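Local coordinates for putative lipoprotein (PDB 3OQQ), which is of unknown function but, as an extracellular putative lipoprotein of Bacteroides ovatus that binds calcium ions, is probably displayed at the cell surface, at residues A[34-39]-A[122-127]; A[154-159]-A[174-179]. All coordinates share one frame; numbering follows the deposited sequence.

Interaction 1. Residues A[34-39]-A[122-127]; sequences ASLLVG and FYHNTG
The F122 ring lies against G39, whose CA sits over one ring face 3.9 Å from the ring centroid and 17° off the normal, a CH-pi contact displaced toward the rim. L36 reaches the same ring obliquely, its CD2 3.6 Å from F122 CE2, the two side chains crossing at about a right angle. In F122, chi1 of 65° puts CG between its own backbone N and carbonyl carbon, and the ring beyond it comes to rest against G39. An alanine in place of F122 would probably leave G39 CA and the tip of L36 without their aromatic cover and open a gap beside the bulge. The H124 imidazole is met at its edge, close to the ring plane, by the carbonyl of L36: ND1 donates to L36 O at 2.7 Å, with 151° at the hydrogen. NE2, at the other side of the ring, is bonded to D155 OD2, so two hydrogen bonds fix the ring's rotation. Y123, on the other sheet face, lies side by side with V38, CG2 of V38 being 4.0 Å from Y123 CD1. The backbone pairing is short: G39 and F122 form an antiparallel hydrogen-bonded pair, G39 N to F122 O at 2.8 Å, and H124 N adds a bond to L37 O. Farther along, T126 CG2 touches A34 O at 3.3 Å, while its hydroxyl turns to Y154 O. L37 and V38 both face V25 in a classic beta bulge. Strand 36-41 lies between strands 23-26 and 122-131, with strand 46-54 packed on V38 and strand 150-161 flanking F122 and H124.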
loop_
_atom_site.group_PDB
_atom_site.type_symbol
_atom_site.label_atom_id
_atom_site.label_comp_id
_atom_site.label_asym_id
_atom_site.label_seq_id
_atom_site.Cartn_x
_atom_site.Cartn_y
_atom_site.Cartn_z
ATOM N N ALA A 34 5.053 -0.619 -11.540
ATOM C CA ALA A 34 4.985 0.190 -10.325
ATOM C C ALA A 34 4.332 1.556 -10.584
ATOM O O ALA A 34 3.582 2.048 -9.735
ATOM C CB ALA A 34 6.384 0.395 -9.771
ATOM N N SER A 35 4.612 2.160 -11.758
ATOM C CA SER A 35 4.120 3.496 -12.101
ATOM C C SER A 35 2.708 3.469 -12.725
ATOM O O SER A 35 2.138 4.542 -12.927
ATOM C CB SER A 35 5.116 4.212 -13.018
ATOM O OG SER A 35 4.963 3.847 -14.379
ATOM N N LEU A 36 2.133 2.261 -13.016
ATOM C CA LEU A 36 0.766 2.164 -13.543
ATOM C C LEU A 36 -0.221 2.703 -12.507
ATOM O O LEU A 36 -0.168 2.322 -11.327
ATOM C CB LEU A 36 0.414 0.715 -13.900
ATOM C CG LEU A 36 -0.813 0.511 -14.771
ATOM C CD1 LEU A 36 -0.538 -0.501 -15.823
ATOM C CD2 LEU A 36 -2.008 0.046 -13.932
ATOM N N LEU A 37 -1.089 3.608 -12.945
ATOM C CA LEU A 37 -2.130 4.224 -12.110
ATOM C C LEU A 37 -3.486 3.575 -12.391
ATOM O O LEU A 37 -4.234 3.284 -11.466
ATOM C CB LEU A 37 -2.201 5.716 -12.404
ATOM C CG LEU A 37 -0.942 6.521 -12.125
ATOM C CD1 LEU A 37 -1.058 7.871 -12.755
ATOM C CD2 LEU A 37 -0.682 6.639 -10.611
ATOM N N VAL A 38 -3.794 3.359 -13.678
ATOM C CA VAL A 38 -5.056 2.753 -14.114
ATOM C C VAL A 38 -4.743 1.934 -15.387
ATOM O O VAL A 38 -4.017 2.399 -16.266
ATOM C CB VAL A 38 -6.225 3.789 -14.257
ATOM C CG1 VAL A 38 -5.978 4.796 -15.363
ATOM C CG2 VAL A 38 -7.579 3.106 -14.432
ATOM N N GLY A 39 -5.192 0.682 -15.389
ATOM C CA GLY A 39 -4.962 -0.259 -16.478
ATOM C C GLY A 39 -6.226 -0.669 -17.196
ATOM O O GLY A 39 -7.324 -0.551 -16.636
ATOM N N PHE A 122 -8.867 -1.481 -14.169
ATOM C CA PHE A 122 -8.350 -1.692 -12.820
ATOM C C PHE A 122 -7.547 -0.495 -12.383
ATOM O O PHE A 122 -6.826 0.094 -13.191
ATOM C CB PHE A 122 -7.549 -3.007 -12.668
ATOM C CG PHE A 122 -6.257 -3.162 -13.445
ATOM C CD1 PHE A 122 -6.263 -3.664 -14.742
ATOM C CD2 PHE A 122 -5.031 -2.874 -12.852
ATOM C CE1 PHE A 122 -5.063 -3.835 -15.456
ATOM C CE2 PHE A 122 -3.832 -3.051 -13.553
ATOM C CZ PHE A 122 -3.852 -3.533 -14.851
ATOM N N TYR A 123 -7.750 -0.082 -11.126
ATOM C CA TYR A 123 -7.012 0.997 -10.491
ATOM C C TYR A 123 -5.806 0.385 -9.794
ATOM O O TYR A 123 -5.879 -0.767 -9.358
ATOM C CB TYR A 123 -7.900 1.740 -9.497
ATOM C CG TYR A 123 -8.964 2.576 -10.153
ATOM C CD1 TYR A 123 -8.678 3.850 -10.640
ATOM C CD2 TYR A 123 -10.272 2.114 -10.261
ATOM C CE1 TYR A 123 -9.663 4.631 -11.249
ATOM C CE2 TYR A 123 -11.267 2.890 -10.858
ATOM C CZ TYR A 123 -10.957 4.145 -11.357
ATOM O OH TYR A 123 -11.934 4.910 -11.946
ATOM N N HIS A 124 -4.701 1.121 -9.695
ATOM C CA HIS A 124 -3.511 0.569 -9.068
ATOM C C HIS A 124 -2.840 1.595 -8.175
ATOM O O HIS A 124 -2.599 2.736 -8.611
ATOM C CB HIS A 124 -2.505 0.060 -10.153
ATOM C CG HIS A 124 -1.220 -0.498 -9.603
ATOM N ND1 HIS A 124 0.004 -0.021 -10.014
ATOM C CD2 HIS A 124 -1.021 -1.503 -8.711
ATOM C CE1 HIS A 124 0.910 -0.740 -9.364
ATOM N NE2 HIS A 124 0.336 -1.653 -8.578
ATOM N N ASN A 125 -2.520 1.183 -6.921
ATOM C CA ASN A 125 -1.770 2.028 -5.981
ATOM C C ASN A 125 -0.747 1.164 -5.222
ATOM O O ASN A 125 -1.080 0.089 -4.716
ATOM C CB ASN A 125 -2.699 2.793 -5.018
ATOM C CG ASN A 125 -1.968 3.686 -4.050
ATOM O OD1 ASN A 125 -1.995 3.478 -2.831
ATOM N ND2 ASN A 125 -1.269 4.690 -4.561
ATOM N N THR A 126 0.501 1.622 -5.184
ATOM C CA THR A 126 1.596 0.901 -4.520
ATOM C C THR A 126 2.481 1.913 -3.773
ATOM O O THR A 126 2.492 3.096 -4.106
ATOM C CB THR A 126 2.382 0.011 -5.529
ATOM O OG1 THR A 126 3.371 -0.749 -4.832
ATOM C CG2 THR A 126 3.027 0.801 -6.681
ATOM N N GLY A 127 3.175 1.440 -2.749
ATOM C CA GLY A 127 4.074 2.257 -1.955
ATOM C C GLY A 127 4.836 1.412 -0.957
ATOM O O GLY A 127 4.720 0.184 -0.937
#

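Interaction 2. Residues A[154-159]-A[174-179]; sequences YDLKVT and EELLLT
D155 and T179 begin a run of six backbone hydrogen bonds, two for each of the hydrogen-bonded pairs D155-T179, K157-L177 and T159-E175. The straightest goes from L177 N to K157 O at 2.8 Å, with 171° at the hydrogen. Apolar contacts occupy the face of L156, V158, L176 and L178: in one of its two modelled conformers L156 brings CG to 3.6 Å from L178 CD1, and V158 CG2 lies 3.9 Å from L176 CD1, both pairs crossing obliquely. The two segments are the arms of a beta hairpin, their segment axes approaching to 4.7 Å with N-to-C directions at 167°, close to antiparallel, and helix 314-328 packs on V158 and L176. The other face, with D155, K157, T159, E175 and T179 beside L177, is mostly polar. K157 bends at chi3 and again at chi4 (-66°), which brings NZ to D155 OD1 in a salt bridge of 2.9 Å, on the syn side but well out of the carboxylate plane; OD2 is taken by H124. Water 1 lies between D155 OD1 and L177 O, 2.8 Å from the former, linking the arms. Beyond the hairpin, E175 is salt-bridged to R304 and E174 to R316.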
loop_
_atom_site.group_PDB
_atom_site.type_symbol
_atom_site.label_atom_id
_atom_site.label_comp_id
_atom_site.label_asym_id
_atom_site.label_seq_id
_atom_site.Cartn_x
_atom_site.Cartn_y
_atom_site.Cartn_z
ATOM N N TYR A 154 3.603 -2.400 -0.294
ATOM C CA TYR A 154 2.240 -2.850 -0.521
ATOM C C TYR A 154 1.876 -2.608 -1.941
ATOM O O TYR A 154 2.433 -1.722 -2.589
ATOM C CB TYR A 154 1.226 -2.164 0.413
ATOM C CG TYR A 154 0.941 -0.724 0.048
ATOM C CD1 TYR A 154 -0.073 -0.398 -0.855
ATOM C CD2 TYR A 154 1.694 0.316 0.588
ATOM C CE1 TYR A 154 -0.360 0.922 -1.173
ATOM C CE2 TYR A 154 1.400 1.647 0.289
ATOM C CZ TYR A 154 0.399 1.939 -0.622
ATOM O OH TYR A 154 0.109 3.237 -0.953
ATOM N N ASP A 155 0.858 -3.327 -2.395
ATOM C CA ASP A 155 0.321 -3.172 -3.741
ATOM C C ASP A 155 -1.148 -3.432 -3.686
ATOM O O ASP A 155 -1.566 -4.498 -3.246
ATOM C CB ASP A 155 0.998 -4.145 -4.721
ATOM C CG ASP A 155 0.730 -3.774 -6.162
ATOM O OD1 ASP A 155 -0.419 -3.982 -6.630
ATOM O OD2 ASP A 155 1.655 -3.265 -6.820
ATOM N N LEU A 156 -1.926 -2.464 -4.143
ATOM C CA LEU A 156 -3.384 -2.560 -4.195
ATOM C C LEU A 156 -3.863 -2.391 -5.632
ATOM O O LEU A 156 -3.441 -1.460 -6.309
ATOM C CB LEU A 156 -4.036 -1.494 -3.288
ATOM C CG LEU A 156 -4.156 -1.835 -1.815
ATOM C CD1 LEU A 156 -4.181 -0.576 -0.955
ATOM C CD2 LEU A 156 -5.396 -2.675 -1.555
ATOM N N LYS A 157 -4.741 -3.311 -6.093
ATOM C CA LYS A 157 -5.378 -3.322 -7.407
ATOM C C LYS A 157 -6.866 -3.545 -7.197
ATOM O O LYS A 157 -7.256 -4.520 -6.556
ATOM C CB LYS A 157 -4.799 -4.411 -8.334
ATOM C CG LYS A 157 -3.679 -3.979 -9.243
ATOM C CD LYS A 157 -3.120 -5.163 -10.045
ATOM C CE LYS A 157 -1.892 -5.803 -9.415
ATOM N NZ LYS A 157 -0.699 -4.901 -9.399
ATOM N N VAL A 158 -7.688 -2.630 -7.694
ATOM C CA VAL A 158 -9.137 -2.731 -7.623
ATOM C C VAL A 158 -9.611 -2.886 -9.066
ATOM O O VAL A 158 -9.446 -1.975 -9.874
ATOM C CB VAL A 158 -9.787 -1.541 -6.877
ATOM C CG1 VAL A 158 -11.307 -1.530 -7.070
ATOM C CG2 VAL A 158 -9.444 -1.592 -5.397
ATOM N N THR A 159 -10.147 -4.056 -9.395
ATOM C CA THR A 159 -10.624 -4.394 -10.734
ATOM C C THR A 159 -12.137 -4.287 -10.775
ATOM O O THR A 159 -12.818 -4.764 -9.859
ATOM C CB THR A 159 -10.174 -5.817 -11.056
ATOM O OG1 THR A 159 -8.769 -5.916 -10.845
ATOM C CG2 THR A 159 -10.562 -6.275 -12.466
ATOM N N GLU A 174 -16.755 -6.090 -8.165
ATOM C CA GLU A 174 -15.415 -5.539 -7.986
ATOM C C GLU A 174 -14.591 -6.571 -7.287
ATOM O O GLU A 174 -15.114 -7.405 -6.536
ATOM C CB GLU A 174 -15.420 -4.243 -7.155
ATOM C CG GLU A 174 -16.155 -3.065 -7.739
ATOM C CD GLU A 174 -17.655 -3.235 -7.861
ATOM O OE1 GLU A 174 -18.319 -3.511 -6.836
ATOM O OE2 GLU A 174 -18.163 -3.115 -8.998
ATOM N N GLU A 175 -13.303 -6.506 -7.522
ATOM C CA GLU A 175 -12.305 -7.338 -6.886
ATOM C C GLU A 175 -11.234 -6.447 -6.378
ATOM O O GLU A 175 -10.976 -5.398 -6.958
ATOM C CB GLU A 175 -11.719 -8.344 -7.866
ATOM C CG GLU A 175 -12.402 -9.687 -7.831
ATOM C CD GLU A 175 -11.651 -10.728 -8.627
ATOM O OE1 GLU A 175 -10.396 -10.729 -8.580
ATOM O OE2 GLU A 175 -12.325 -11.555 -9.285
ATOM N N LEU A 176 -10.621 -6.858 -5.300
ATOM C CA LEU A 176 -9.509 -6.175 -4.676
ATOM C C LEU A 176 -8.409 -7.189 -4.517
ATOM O O LEU A 176 -8.662 -8.284 -4.013
ATOM C CB LEU A 176 -9.938 -5.594 -3.312
ATOM C CG LEU A 176 -8.920 -4.734 -2.593
ATOM C CD1 LEU A 176 -9.576 -3.554 -2.026
ATOM C CD2 LEU A 176 -8.200 -5.505 -1.483
ATOM N N LEU A 177 -7.220 -6.861 -5.007
ATOM C CA LEU A 177 -6.037 -7.676 -4.811
ATOM C C LEU A 177 -5.013 -6.835 -4.042
ATOM O O LEU A 177 -4.553 -5.794 -4.548
ATOM C CB LEU A 177 -5.449 -8.210 -6.135
ATOM C CG LEU A 177 -4.271 -9.190 -6.015
ATOM C CD1 LEU A 177 -4.748 -10.536 -5.461
ATOM C CD2 LEU A 177 -3.623 -9.418 -7.386
ATOM N N LEU A 178 -4.685 -7.277 -2.809
ATOM C CA LEU A 178 -3.689 -6.640 -1.961
ATOM C C LEU A 178 -2.506 -7.551 -1.691
ATOM O O LEU A 178 -2.689 -8.691 -1.271
ATOM C CB LEU A 178 -4.292 -6.206 -0.608
ATOM C CG LEU A 178 -3.285 -5.803 0.507
ATOM C CD1 LEU A 178 -2.729 -4.421 0.295
ATOM C CD2 LEU A 178 -3.898 -5.892 1.867
ATOM N N THR A 179 -1.284 -7.018 -1.854
ATOM C CA THR A 179 -0.095 -7.722 -1.417
ATOM C C THR A 179 0.551 -6.858 -0.387
ATOM O O THR A 179 0.479 -5.630 -0.479
ATOM C CB THR A 179 0.874 -8.154 -2.529
ATOM O OG1 THR A 179 1.351 -7.037 -3.271
ATOM C CG2 THR A 179 0.310 -9.244 -3.419
HETATM O O HOH W 1 -2.114 -6.116 -6.012
#

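Overall arrangement
Strands 122-131 and 150-161 are antiparallel neighbours, so interactions 1 and 2 are consecutive strand pairings, in the order 36-41, 122-131, 150-161, 173-184, with centres 9 Å apart. Two side-chain bonds join them: H124 NE2 to D155 OD2 at 2.7 Å and T126 OG1 to Y154 O at 2.6 Å, both probable hydrogen bonds. H124 thus ties the L36 carbonyl to the D155 carboxylate, whose other oxygen takes the K157 ammonium and water 1. The histidine may therefore carry some positive charge, although the K157 ammonium, with NZ 3.5 Å from H124 CD2, would work against it. None of the calcium ligands seen, such as N114, D146 or E397, belongs to either contact.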